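PDB 5U47: penicillin binding protein 2X from Streptococcus thermophilus, which probably cross-links the peptides of adjacent glycan strands in septal peptidoglycan as a divisome transpeptidase, and is probably inactivated by beta-lactams that acylate its active-site serine. Local coordinates for residues G33-R38 with T140-P145; S151-R156 with I218-S223; R178-L183 with Q436-V441; T590-G595 with A606-Q611. The protein carries 1 engineered substitution. One frame throughout, in Å; residues are numbered along the deposited sequence. Where two conformers were deposited one is given.

Contact 1: G33-R38 with T140-P145; sequences GTIYDR and TSRMYP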
loop_
_atom_site.group_PDB
_atom_site.type_symbol
_atom_site.label_atom_id
_atom_site.label_comp_id
_atom_site.label_asym_id
_atom_site.label_seq_id
_atom_site.Cartn_x
_atom_site.Cartn_y
_atom_site.Cartn_z
ATOM N N GLY A 33 3.655 17.883 2.806
ATOM C CA GLY A 33 4.587 17.016 3.470
ATOM C C GLY A 33 5.387 16.188 2.489
ATOM O O GLY A 33 4.956 15.943 1.365
ATOM N N THR A 34 6.575 15.795 2.927
ATOM C CA THR A 34 7.464 14.979 2.135
ATOM C C THR A 34 7.170 13.526 2.449
ATOM O O THR A 34 6.861 13.194 3.592
ATOM C CB THR A 34 8.925 15.307 2.488
ATOM O OG1 THR A 34 9.207 16.621 2.057
ATOM C CG2 THR A 34 9.912 14.361 1.825
ATOM N N ILE A 35 7.284 12.676 1.432
ATOM C CA ILE A 35 7.135 11.234 1.579
ATOM C C ILE A 35 8.534 10.667 1.478
ATOM O O ILE A 35 9.252 10.920 0.474
ATOM C CB ILE A 35 6.237 10.618 0.487
ATOM C CG1 ILE A 35 4.830 11.215 0.585
ATOM C CG2 ILE A 35 6.166 9.098 0.655
ATOM C CD1 ILE A 35 3.942 10.920 -0.608
ATOM N N TYR A 36 8.914 9.915 2.503
ATOM C CA TYR A 36 10.231 9.307 2.611
ATOM C C TYR A 36 10.173 7.785 2.617
ATOM O O TYR A 36 9.114 7.176 2.834
ATOM C CB TYR A 36 10.867 9.703 3.952
ATOM C CG TYR A 36 11.185 11.168 4.169
ATOM C CD1 TYR A 36 12.288 11.764 3.558
ATOM C CD2 TYR A 36 10.433 11.941 5.039
ATOM C CE1 TYR A 36 12.616 13.083 3.792
ATOM C CE2 TYR A 36 10.739 13.270 5.275
ATOM C CZ TYR A 36 11.834 13.835 4.648
ATOM O OH TYR A 36 12.132 15.137 4.861
ATOM N N ASP A 37 11.319 7.161 2.412
ATOM C CA ASP A 37 11.413 5.758 2.621
ATOM C C ASP A 37 11.649 5.594 4.162
ATOM O O ASP A 37 11.653 6.589 4.912
ATOM C CB ASP A 37 12.489 5.091 1.736
ATOM C CG ASP A 37 13.876 5.060 2.375
ATOM O OD1 ASP A 37 14.211 5.947 3.173
ATOM O OD2 ASP A 37 14.620 4.127 2.050
ATOM N N ARG A 38 11.859 4.372 4.617
ATOM C CA ARG A 38 11.982 4.088 6.060
ATOM C C ARG A 38 13.181 4.745 6.764
ATOM O O ARG A 38 13.162 4.885 7.989
ATOM C CB ARG A 38 11.982 2.571 6.300
ATOM C CG ARG A 38 13.231 1.864 5.791
ATOM C CD ARG A 38 13.096 0.360 5.841
ATOM N NE ARG A 38 12.975 -0.147 7.211
ATOM C CZ ARG A 38 11.851 -0.539 7.820
ATOM N NH1 ARG A 38 10.674 -0.571 7.189
ATOM N NH2 ARG A 38 11.925 -0.981 9.077
ATOM N N THR A 140 4.384 25.825 -7.226
ATOM C CA THR A 140 4.872 24.610 -6.621
ATOM C C THR A 140 4.520 23.397 -7.447
ATOM O O THR A 140 3.380 23.269 -7.906
ATOM C CB THR A 140 4.262 24.464 -5.219
ATOM O OG1 THR A 140 4.637 25.597 -4.444
ATOM C CG2 THR A 140 4.753 23.234 -4.534
ATOM N N SER A 141 5.502 22.518 -7.646
ATOM C CA SER A 141 5.269 21.233 -8.300
ATOM C C SER A 141 5.761 20.121 -7.365
ATOM O O SER A 141 6.521 20.363 -6.422
ATOM C CB SER A 141 5.980 21.165 -9.656
ATOM O OG SER A 141 7.373 21.308 -9.478
ATOM N N ARG A 142 5.310 18.905 -7.620
ATOM C CA ARG A 142 5.692 17.759 -6.813
ATOM C C ARG A 142 6.804 17.026 -7.560
ATOM O O ARG A 142 6.642 16.711 -8.726
ATOM C CB ARG A 142 4.485 16.856 -6.633
ATOM C CG ARG A 142 4.608 15.786 -5.566
ATOM C CD ARG A 142 4.626 16.389 -4.160
ATOM N NE ARG A 142 4.308 15.393 -3.150
ATOM C CZ ARG A 142 4.524 15.529 -1.841
ATOM N NH1 ARG A 142 5.092 16.639 -1.321
ATOM N NH2 ARG A 142 4.167 14.557 -1.037
ATOM N N MET A 143 7.920 16.780 -6.879
ATOM C CA MET A 143 9.086 16.105 -7.462
ATOM C C MET A 143 9.176 14.659 -6.937
ATOM O O MET A 143 9.002 14.433 -5.742
ATOM C CB MET A 143 10.355 16.888 -7.086
ATOM C CG MET A 143 11.658 16.236 -7.526
ATOM S SD MET A 143 13.129 17.088 -6.934
ATOM C CE MET A 143 14.372 15.914 -7.477
ATOM N N TYR A 144 9.479 13.707 -7.826
ATOM C CA TYR A 144 9.581 12.276 -7.488
ATOM C C TYR A 144 10.985 11.876 -7.949
ATOM O O TYR A 144 11.164 11.388 -9.072
ATOM C CB TYR A 144 8.469 11.474 -8.197
ATOM C CG TYR A 144 7.073 11.847 -7.744
ATOM C CD1 TYR A 144 6.375 12.892 -8.348
ATOM C CD2 TYR A 144 6.456 11.168 -6.679
ATOM C CE1 TYR A 144 5.093 13.234 -7.923
ATOM C CE2 TYR A 144 5.183 11.504 -6.252
ATOM C CZ TYR A 144 4.504 12.534 -6.875
ATOM O OH TYR A 144 3.244 12.877 -6.416
ATOM N N PRO A 145 11.988 12.079 -7.082
ATOM C CA PRO A 145 13.406 11.945 -7.473
ATOM C C PRO A 145 13.873 10.601 -7.993
ATOM O O PRO A 145 14.868 10.555 -8.739
ATOM C CB PRO A 145 14.168 12.252 -6.177
ATOM C CG PRO A 145 13.181 12.893 -5.266
ATOM C CD PRO A 145 11.846 12.390 -5.649
#
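Arg-142 joins Gly-33 across the mixed beta-sheet that the N-terminal region shares with strands of the transpeptidase part, where strands 35-36 and 134-143 both pair antiparallel with strand 42-55. The two segments share no backbone bonds; the link is an end-on guanidinium grip on a single carbonyl oxygen. Arg-142 NH1 donates to Gly-33 O over 2.8 Å, and Arg-142 NH2 donates to the same Gly-33 O over 2.9 Å. Both bonds are bent at hydrogen, as they must be when two nitrogens of one fork converge on one acceptor, yet that oxygen lies in the guanidinium plane. NH2 arrives almost straight on to the C=O bond (163°), while NH1 is tilted well out of the carbonyl plane. The arginine gets there through a bend in its chain: chi2 of 69° turns the otherwise extended side chain away from its own strand. Two acids hold the group from other directions, Glu-177 through a salt bridge to NE and Asp-46 through one to NH1, so the buried positive charge is probably well balanced and the rotation of the plane is fixed. Ile-35 crosses the arginine at about a right angle and packs on Leu-176 as well. Its terminal methyl comes to the guanidinium edge rather than over a face, with Ile-35 CD1 3.7 Å from Arg-142 NH2.

Contact 2: S151-R156 with I218-S223; sequences SEFLGR and IYTTLS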
loop_
_atom_site.group_PDB
_atom_site.type_symbol
_atom_site.label_atom_id
_atom_site.label_comp_id
_atom_site.label_asym_id
_atom_site.label_seq_id
_atom_site.Cartn_x
_atom_site.Cartn_y
_atom_site.Cartn_z
ATOM N N SER A 151 5.837 3.465 -8.370
ATOM C CA SER A 151 5.026 4.563 -8.887
ATOM C C SER A 151 3.551 4.468 -8.562
ATOM O O SER A 151 2.956 5.432 -8.044
ATOM C CB SER A 151 5.267 4.737 -10.388
ATOM O OG SER A 151 6.601 5.159 -10.608
ATOM N N GLU A 152 2.954 3.318 -8.851
ATOM C CA GLU A 152 1.545 3.129 -8.521
ATOM C C GLU A 152 1.287 3.226 -7.004
ATOM O O GLU A 152 0.273 3.765 -6.580
ATOM C CB GLU A 152 0.999 1.821 -9.120
ATOM C CG GLU A 152 0.830 1.888 -10.637
ATOM C CD GLU A 152 2.116 1.807 -11.453
ATOM O OE1 GLU A 152 3.248 1.524 -10.919
ATOM O OE2 GLU A 152 1.980 2.021 -12.677
ATOM N N PHE A 153 2.217 2.729 -6.201
ATOM C CA PHE A 153 2.069 2.840 -4.744
ATOM C C PHE A 153 2.052 4.316 -4.270
ATOM O O PHE A 153 1.155 4.730 -3.505
ATOM C CB PHE A 153 3.177 2.062 -4.073
ATOM C CG PHE A 153 3.305 2.324 -2.602
ATOM C CD1 PHE A 153 2.444 1.719 -1.697
ATOM C CD2 PHE A 153 4.300 3.166 -2.127
ATOM C CE1 PHE A 153 2.579 1.956 -0.334
ATOM C CE2 PHE A 153 4.452 3.399 -0.759
ATOM C CZ PHE A 153 3.586 2.792 0.131
ATOM N N LEU A 154 3.029 5.090 -4.735
ATOM C CA LEU A 154 3.140 6.501 -4.344
ATOM C C LEU A 154 1.992 7.346 -4.847
ATOM O O LEU A 154 1.479 8.185 -4.126
ATOM C CB LEU A 154 4.452 7.107 -4.850
ATOM C CG LEU A 154 5.737 6.563 -4.247
ATOM C CD1 LEU A 154 6.940 7.133 -4.980
ATOM C CD2 LEU A 154 5.805 6.872 -2.764
ATOM N N GLY A 155 1.584 7.119 -6.084
ATOM C CA GLY A 155 0.564 7.943 -6.676
ATOM C C GLY A 155 1.118 9.316 -7.025
ATOM O O GLY A 155 2.336 9.544 -7.006
ATOM N N ARG A 156 0.203 10.230 -7.346
ATOM C CA ARG A 156 0.540 11.594 -7.773
ATOM C C ARG A 156 -0.278 12.655 -7.042
ATOM O O ARG A 156 -1.454 12.437 -6.745
ATOM C CB ARG A 156 0.236 11.754 -9.272
ATOM C CG ARG A 156 1.232 11.090 -10.223
ATOM C CD ARG A 156 2.526 11.880 -10.376
ATOM N NE ARG A 156 2.254 13.183 -11.000
ATOM C CZ ARG A 156 3.178 14.042 -11.452
ATOM N NH1 ARG A 156 4.476 13.771 -11.384
ATOM N NH2 ARG A 156 2.785 15.191 -11.992
ATOM N N ILE A 218 5.633 11.894 5.888
ATOM C CA ILE A 218 5.292 10.481 6.004
ATOM C C ILE A 218 6.491 9.655 5.640
ATOM O O ILE A 218 7.003 9.794 4.536
ATOM C CB ILE A 218 4.119 10.102 5.066
ATOM C CG1 ILE A 218 2.865 10.910 5.402
ATOM C CG2 ILE A 218 3.823 8.607 5.136
ATOM C CD1 ILE A 218 2.231 10.562 6.717
ATOM N N TYR A 219 6.961 8.849 6.587
ATOM C CA TYR A 219 8.019 7.892 6.347
ATOM C C TYR A 219 7.331 6.572 6.064
ATOM O O TYR A 219 6.674 6.019 6.935
ATOM C CB TYR A 219 8.939 7.736 7.562
ATOM C CG TYR A 219 9.773 8.966 7.849
ATOM C CD1 TYR A 219 9.214 10.075 8.462
ATOM C CD2 TYR A 219 11.120 9.011 7.518
ATOM C CE1 TYR A 219 9.975 11.220 8.732
ATOM C CE2 TYR A 219 11.889 10.155 7.779
ATOM C CZ TYR A 219 11.306 11.244 8.390
ATOM O OH TYR A 219 12.049 12.360 8.650
ATOM N N THR A 220 7.453 6.083 4.844
ATOM C CA THR A 220 6.896 4.802 4.505
ATOM C C THR A 220 7.803 3.695 5.017
ATOM O O THR A 220 8.935 3.944 5.488
ATOM C CB THR A 220 6.694 4.642 2.988
ATOM O OG1 THR A 220 7.960 4.624 2.322
ATOM C CG2 THR A 220 5.835 5.753 2.449
ATOM N N THR A 221 7.304 2.464 4.933
ATOM C CA THR A 221 8.066 1.288 5.347
ATOM C C THR A 221 9.035 0.828 4.271
ATOM O O THR A 221 9.866 -0.052 4.514
ATOM C CB THR A 221 7.106 0.112 5.656
ATOM O OG1 THR A 221 6.236 -0.075 4.548
ATOM C CG2 THR A 221 6.299 0.415 6.883
ATOM N N LEU A 222 8.924 1.401 3.070
ATOM C CA LEU A 222 9.781 0.999 1.947
ATOM C C LEU A 222 11.272 1.233 2.200
ATOM O O LEU A 222 11.653 2.133 2.915
ATOM C CB LEU A 222 9.414 1.734 0.656
ATOM C CG LEU A 222 8.020 1.641 0.042
ATOM C CD1 LEU A 222 8.008 2.458 -1.245
ATOM C CD2 LEU A 222 7.577 0.218 -0.238
ATOM N N SER A 223 12.082 0.346 1.634
ATOM C CA SER A 223 13.524 0.450 1.627
ATOM C C SER A 223 13.895 0.855 0.220
ATOM O O SER A 223 13.765 0.036 -0.711
ATOM C CB SER A 223 14.137 -0.900 1.933
ATOM O OG SER A 223 15.532 -0.898 1.686
#
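Phe-153, on the short helix 151-154, meets Leu-222 just beyond the end of strand 217-220, and this pair is the tight part of the contact. The two side chains slide past each other in opposite directions. Leu-222 CD1 sits 3.7 Å from Phe-153 CE2, and the same Leu-222 CD1 is 3.9 Å from Phe-153 CD2, so one methyl rests obliquely against the CD2-CE2 bond of the ring. With CG anti to the backbone N (chi1 168°), the phenyl group is carried off the helix toward the strand end. Thr-220 is a looser neighbour: its CG2 lies near the ring plane, at the edge, 4.2 Å from Phe-153 CE2. Its hydroxyl is used otherwise, bonding to the carbonyl of Tyr-36 and accepting a weak ST-turn bond from Leu-222 N. Glu-152, partly exposed, turns away from the contact to Thr-266 and Tyr-280. The ring of Phe-153 also touches Thr-261 of strand 258-264 and Met-388, tying the helix to the transpeptidase domain. No hydrogen bond joins the two segments. Their attachment here therefore depends on apolar fit, with the threonine's polar end satisfied by backbone and its methyl left for the phenyl edge.

Contact 3: R178-L183 with Q436-V441; sequences RSLNSL and QFIKQV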
loop_
_atom_site.group_PDB
_atom_site.type_symbol
_atom_site.label_atom_id
_atom_site.label_comp_id
_atom_site.label_asym_id
_atom_site.label_seq_id
_atom_site.Cartn_x
_atom_site.Cartn_y
_atom_site.Cartn_z
ATOM N N ARG A 178 -3.010 10.467 -2.569
ATOM C CA ARG A 178 -4.438 10.688 -2.338
ATOM C C ARG A 178 -4.863 10.123 -0.990
ATOM O O ARG A 178 -5.561 10.788 -0.235
ATOM C CB ARG A 178 -5.296 10.060 -3.428
ATOM C CG ARG A 178 -6.778 10.384 -3.257
ATOM C CD ARG A 178 -7.655 9.716 -4.297
ATOM N NE ARG A 178 -9.031 10.198 -4.218
ATOM C CZ ARG A 178 -9.997 9.844 -5.054
ATOM N NH1 ARG A 178 -9.738 8.992 -6.037
ATOM N NH2 ARG A 178 -11.219 10.343 -4.908
ATOM N N SER A 179 -4.425 8.902 -0.682
ATOM C CA SER A 179 -4.823 8.258 0.582
ATOM C C SER A 179 -4.474 9.043 1.858
ATOM O O SER A 179 -5.290 9.135 2.769
ATOM C CB SER A 179 -4.285 6.825 0.647
ATOM O OG SER A 179 -4.811 6.053 -0.423
ATOM N N LEU A 180 -3.274 9.614 1.904
ATOM C CA LEU A 180 -2.803 10.360 3.087
ATOM C C LEU A 180 -2.883 11.870 2.880
ATOM O O LEU A 180 -2.179 12.651 3.536
ATOM C CB LEU A 180 -1.365 9.976 3.414
ATOM C CG LEU A 180 -1.087 8.487 3.614
ATOM C CD1 LEU A 180 0.286 8.318 4.243
ATOM C CD2 LEU A 180 -2.119 7.797 4.469
ATOM N N ASN A 181 -3.756 12.281 1.981
ATOM C CA ASN A 181 -3.861 13.684 1.639
ATOM C C ASN A 181 -4.136 14.573 2.855
ATOM O O ASN A 181 -3.617 15.676 2.918
ATOM C CB ASN A 181 -4.954 13.893 0.600
ATOM C CG ASN A 181 -4.745 15.139 -0.205
ATOM O OD1 ASN A 181 -3.809 15.222 -0.987
ATOM N ND2 ASN A 181 -5.641 16.123 -0.033
ATOM N N SER A 182 -4.919 14.091 3.818
ATOM C CA SER A 182 -5.237 14.899 4.999
ATOM C C SER A 182 -3.992 15.188 5.810
ATOM O O SER A 182 -3.789 16.317 6.233
ATOM C CB SER A 182 -6.294 14.239 5.877
ATOM O OG SER A 182 -7.511 14.128 5.175
ATOM N N LEU A 183 -3.150 14.177 6.012
ATOM C CA LEU A 183 -1.899 14.370 6.748
ATOM C C LEU A 183 -0.868 15.187 5.960
ATOM O O LEU A 183 -0.208 16.081 6.506
ATOM C CB LEU A 183 -1.291 13.011 7.125
ATOM C CG LEU A 183 -2.107 12.172 8.115
ATOM C CD1 LEU A 183 -1.622 10.731 8.160
ATOM C CD2 LEU A 183 -2.024 12.809 9.480
ATOM N N GLN A 436 1.446 -3.198 6.702
ATOM C CA GLN A 436 1.681 -1.773 6.968
ATOM C C GLN A 436 2.612 -1.180 5.944
ATOM O O GLN A 436 3.588 -1.833 5.513
ATOM C CB GLN A 436 2.334 -1.577 8.338
ATOM C CG GLN A 436 1.440 -1.897 9.521
ATOM C CD GLN A 436 2.137 -1.750 10.863
ATOM O OE1 GLN A 436 3.380 -1.761 10.955
ATOM N NE2 GLN A 436 1.344 -1.624 11.916
ATOM N N PHE A 437 2.331 0.077 5.594
ATOM C CA PHE A 437 3.142 0.848 4.669
ATOM C C PHE A 437 3.579 2.195 5.266
ATOM O O PHE A 437 4.357 2.918 4.624
ATOM C CB PHE A 437 2.449 1.034 3.290
ATOM C CG PHE A 437 1.143 1.788 3.351
ATOM C CD1 PHE A 437 1.121 3.171 3.350
ATOM C CD2 PHE A 437 -0.067 1.103 3.414
ATOM C CE1 PHE A 437 -0.082 3.858 3.419
ATOM C CE2 PHE A 437 -1.274 1.784 3.482
ATOM C CZ PHE A 437 -1.278 3.170 3.483
ATOM N N ILE A 438 3.100 2.532 6.476
ATOM C CA ILE A 438 3.523 3.774 7.166
ATOM C C ILE A 438 4.366 3.419 8.371
ATOM O O ILE A 438 3.919 2.676 9.262
ATOM C CB ILE A 438 2.342 4.605 7.705
ATOM C CG1 ILE A 438 1.372 4.935 6.579
ATOM C CG2 ILE A 438 2.848 5.893 8.376
ATOM C CD1 ILE A 438 0.055 5.505 7.058
ATOM N N LYS A 439 5.566 3.976 8.416
ATOM C CA LYS A 439 6.497 3.752 9.517
ATOM C C LYS A 439 6.368 4.855 10.557
ATOM O O LYS A 439 6.420 4.607 11.746
ATOM C CB LYS A 439 7.940 3.765 8.995
ATOM C CG LYS A 439 9.045 3.489 10.021
ATOM C CD LYS A 439 9.101 2.013 10.423
ATOM C CE LYS A 439 8.093 1.609 11.497
ATOM N NZ LYS A 439 7.616 0.187 11.352
ATOM N N GLN A 440 6.267 6.087 10.084
ATOM C CA GLN A 440 6.199 7.231 10.987
ATOM C C GLN A 440 5.537 8.407 10.314
ATOM O O GLN A 440 5.737 8.626 9.127
ATOM C CB GLN A 440 7.622 7.626 11.440
ATOM C CG GLN A 440 7.711 8.778 12.410
ATOM C CD GLN A 440 9.151 9.119 12.785
ATOM O OE1 GLN A 440 9.746 9.960 12.149
ATOM N NE2 GLN A 440 9.720 8.436 13.802
ATOM N N VAL A 441 4.767 9.156 11.096
ATOM C CA VAL A 441 4.123 10.398 10.673
ATOM C C VAL A 441 4.794 11.453 11.554
ATOM O O VAL A 441 4.775 11.337 12.790
ATOM C CB VAL A 441 2.613 10.380 10.947
ATOM C CG1 VAL A 441 1.964 11.701 10.537
ATOM C CG2 VAL A 441 1.961 9.195 10.252
#
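A classic beta bulge in strand 438-443, where Lys-439 and Gln-440 both face Tyr-219 of the antiparallel neighbour 217-220, brings Ile-438 and Val-441 to the same side of the strand, against Leu-180 and Leu-183. Residues three apart on a regular strand would point to opposite sides; the extra residue resets the alternation. The partners come from the junction of helices 175-179 and 181-184 in the N-terminal region, so the contact joins that region to a strand of the transpeptidase part of the chain. Leu-180 and Ile-438 reach toward each other tip to tip. The isoleucine end methyl faces the leucine fork, with Ile-438 CD1 4.0 Å from Leu-180 CD1 and 4.1 Å from Leu-180 CD2. In Ile-438, chi1 of -56° sets CG1 opposite the carbonyl carbon, and the extended chi2 of 168° sends CD1 out to the fork. Ile-218 touches Leu-180, Leu-183 and Val-441, so the two pairs share one largely buried apolar layer with no hydrogen bond between the segments. Lys-439 and Gln-440 point away from the leucines: the lysine forms a salt bridge with Glu-257, and the glutamine amide nitrogen bonds to Thr-451 and Ser-584. The leucine-valine pair is looser, with Leu-183 also touching Asn-612; Leu-183 CD2 is 4.3 Å from Val-441 CG1.

Contact 4: T590-G595 with A606-Q611; sequences TSYQTG and ANTLRQ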
loop_
_atom_site.group_PDB
_atom_site.type_symbol
_atom_site.label_atom_id
_atom_site.label_comp_id
_atom_site.label_asym_id
_atom_site.label_seq_id
_atom_site.Cartn_x
_atom_site.Cartn_y
_atom_site.Cartn_z
ATOM N N THR A 590 3.149 12.840 18.984
ATOM C CA THR A 590 2.070 13.735 18.527
ATOM C C THR A 590 0.747 13.213 19.066
ATOM O O THR A 590 0.486 12.004 19.036
ATOM C CB THR A 590 1.964 13.778 16.974
ATOM O OG1 THR A 590 3.258 13.946 16.382
ATOM C CG2 THR A 590 1.050 14.917 16.527
ATOM N N SER A 591 -0.085 14.113 19.574
ATOM C CA SER A 591 -1.387 13.721 20.099
ATOM C C SER A 591 -2.369 13.462 18.942
ATOM O O SER A 591 -2.225 14.038 17.845
ATOM C CB SER A 591 -1.928 14.801 21.054
ATOM O OG SER A 591 -2.232 15.985 20.340
ATOM N N TYR A 592 -3.341 12.579 19.179
ATOM C CA TYR A 592 -4.389 12.275 18.188
ATOM C C TYR A 592 -5.683 11.887 18.900
ATOM O O TYR A 592 -5.642 11.220 19.928
ATOM C CB TYR A 592 -3.989 11.109 17.251
ATOM C CG TYR A 592 -5.089 10.729 16.272
ATOM C CD1 TYR A 592 -5.374 11.536 15.158
ATOM C CD2 TYR A 592 -5.877 9.595 16.477
ATOM C CE1 TYR A 592 -6.398 11.217 14.280
ATOM C CE2 TYR A 592 -6.903 9.260 15.596
ATOM C CZ TYR A 592 -7.152 10.059 14.493
ATOM O OH TYR A 592 -8.174 9.721 13.619
ATOM N N GLN A 593 -6.812 12.332 18.361
ATOM C CA GLN A 593 -8.126 11.954 18.884
ATOM C C GLN A 593 -9.070 11.681 17.704
ATOM O O GLN A 593 -8.909 12.243 16.620
ATOM C CB GLN A 593 -8.652 12.999 19.886
ATOM C CG GLN A 593 -8.692 14.420 19.400
ATOM C CD GLN A 593 -9.037 15.408 20.517
ATOM O OE1 GLN A 593 -8.348 15.497 21.541
ATOM N NE2 GLN A 593 -10.088 16.160 20.314
ATOM N N THR A 594 -10.022 10.785 17.891
ATOM C CA THR A 594 -10.899 10.403 16.790
ATOM C C THR A 594 -11.847 11.476 16.350
ATOM O O THR A 594 -12.170 11.551 15.167
ATOM C CB THR A 594 -11.810 9.203 17.128
ATOM O OG1 THR A 594 -12.710 9.550 18.184
ATOM C CG2 THR A 594 -11.012 7.989 17.544
ATOM N N GLY A 595 -12.280 12.313 17.293
ATOM C CA GLY A 595 -13.366 13.238 17.022
ATOM C C GLY A 595 -14.651 12.391 17.059
ATOM O O GLY A 595 -14.600 11.179 17.351
ATOM N N ALA A 606 -11.992 3.072 10.112
ATOM C CA ALA A 606 -10.867 2.193 10.479
ATOM C C ALA A 606 -9.630 2.523 9.639
ATOM O O ALA A 606 -8.509 2.587 10.162
ATOM C CB ALA A 606 -11.251 0.728 10.337
ATOM N N ASN A 607 -9.860 2.750 8.352
ATOM C CA ASN A 607 -8.812 3.099 7.396
ATOM C C ASN A 607 -8.101 4.400 7.811
ATOM O O ASN A 607 -6.872 4.477 7.782
ATOM C CB ASN A 607 -9.439 3.244 6.000
ATOM C CG ASN A 607 -8.424 3.172 4.890
ATOM O OD1 ASN A 607 -7.640 2.224 4.809
ATOM N ND2 ASN A 607 -8.459 4.147 4.000
ATOM N N THR A 608 -8.889 5.410 8.194
ATOM C CA THR A 608 -8.389 6.702 8.685
ATOM C C THR A 608 -7.587 6.538 9.972
ATOM O O THR A 608 -6.521 7.099 10.110
ATOM C CB THR A 608 -9.568 7.676 8.896
ATOM O OG1 THR A 608 -10.151 7.934 7.618
ATOM C CG2 THR A 608 -9.126 8.996 9.511
ATOM N N LEU A 609 -8.096 5.741 10.895
ATOM C CA LEU A 609 -7.398 5.486 12.152
ATOM C C LEU A 609 -6.008 4.868 11.930
ATOM O O LEU A 609 -5.050 5.241 12.622
ATOM C CB LEU A 609 -8.233 4.578 13.046
ATOM C CG LEU A 609 -9.469 5.241 13.657
ATOM C CD1 LEU A 609 -10.382 4.204 14.300
ATOM C CD2 LEU A 609 -9.064 6.320 14.652
ATOM N N ARG A 610 -5.904 3.912 10.999
ATOM C CA ARG A 610 -4.590 3.310 10.683
ATOM C C ARG A 610 -3.620 4.296 10.036
ATOM O O ARG A 610 -2.410 4.194 10.238
ATOM C CB ARG A 610 -4.719 2.060 9.802
ATOM C CG ARG A 610 -5.338 0.905 10.546
ATOM C CD ARG A 610 -5.036 -0.416 9.876
ATOM N NE ARG A 610 -5.533 -1.481 10.721
ATOM C CZ ARG A 610 -6.752 -2.004 10.679
ATOM N NH1 ARG A 610 -7.659 -1.594 9.800
ATOM N NH2 ARG A 610 -7.061 -2.963 11.550
ATOM N N GLN A 611 -4.132 5.255 9.268
ATOM C CA GLN A 611 -3.268 6.311 8.719
ATOM C C GLN A 611 -2.607 7.111 9.837
ATOM O O GLN A 611 -1.508 7.661 9.663
ATOM C CB GLN A 611 -4.077 7.247 7.836
ATOM C CG GLN A 611 -4.605 6.546 6.591
ATOM C CD GLN A 611 -5.601 7.371 5.813
ATOM O OE1 GLN A 611 -6.008 8.448 6.249
ATOM N NE2 GLN A 611 -6.009 6.866 4.660
#
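Leu-609 of helix 602-611 sets one methyl against both Tyr-592 and Thr-594 in the first PASTA domain. Leu-609 CD2 lies in the plane of the tyrosine ring, at its edge, 3.7 Å from Tyr-592 OH and 3.8 Å from Tyr-592 CE2; the two side chains cross at about a right angle. Thr-594 adds its own methyl, CG2, 3.9 Å from Leu-609 CD2. At the margin, Thr-608 CG2 comes within 4.3 Å of Tyr-592 OH. The next shell holds these groups in place. Thr-594 OG1 donates to Gly-595 O over 2.6 Å, in the carbonyl plane and on a lone pair, which fixes the rotation of the threonine and leaves CG2 turned to the leucine. Tyr-592 bonds through its backbone to Ile-636 and to the Asn-635 side chain, while Thr-608 returns its hydroxyl to Glu-604 O one helical turn back. Further out, Leu-609 packs on Pro-616 of strand 615-619 and on Ile-642 and Ile-644 of strand 641-646. The loop 590-595 thus borders the helix where it lies on the PASTA strands, and Arg-610 of the same helix forms a salt bridge with Glu-455, just before strand 456-458.

Contacts 1, 2 and 3 share one mixed sheet and meet through strand 217-220. Tyr-36 N lies 2.8 Å from Ile-218 O, joining contact 1 to contact 2, and Tyr-219 O lies 2.8 Å from Lys-439 N, joining contact 2 to contact 3; each of these pairs has centres about 9 Å apart. Contact 4 stands next to contact 3, centres about 11 Å apart, with Leu-180 CD2 3.5 Å from Gln-611 CG, but about 23 Å, centre to centre, from contact 1. The probable catalytic motifs are SxxK, with Ser-295 and Lys-298, and the K(T/S)G-type motif of Lys-505. Contact 2 touches strand 258-264, the edge of the five-stranded sheet opposite strand 503-510, which carries Lys-505.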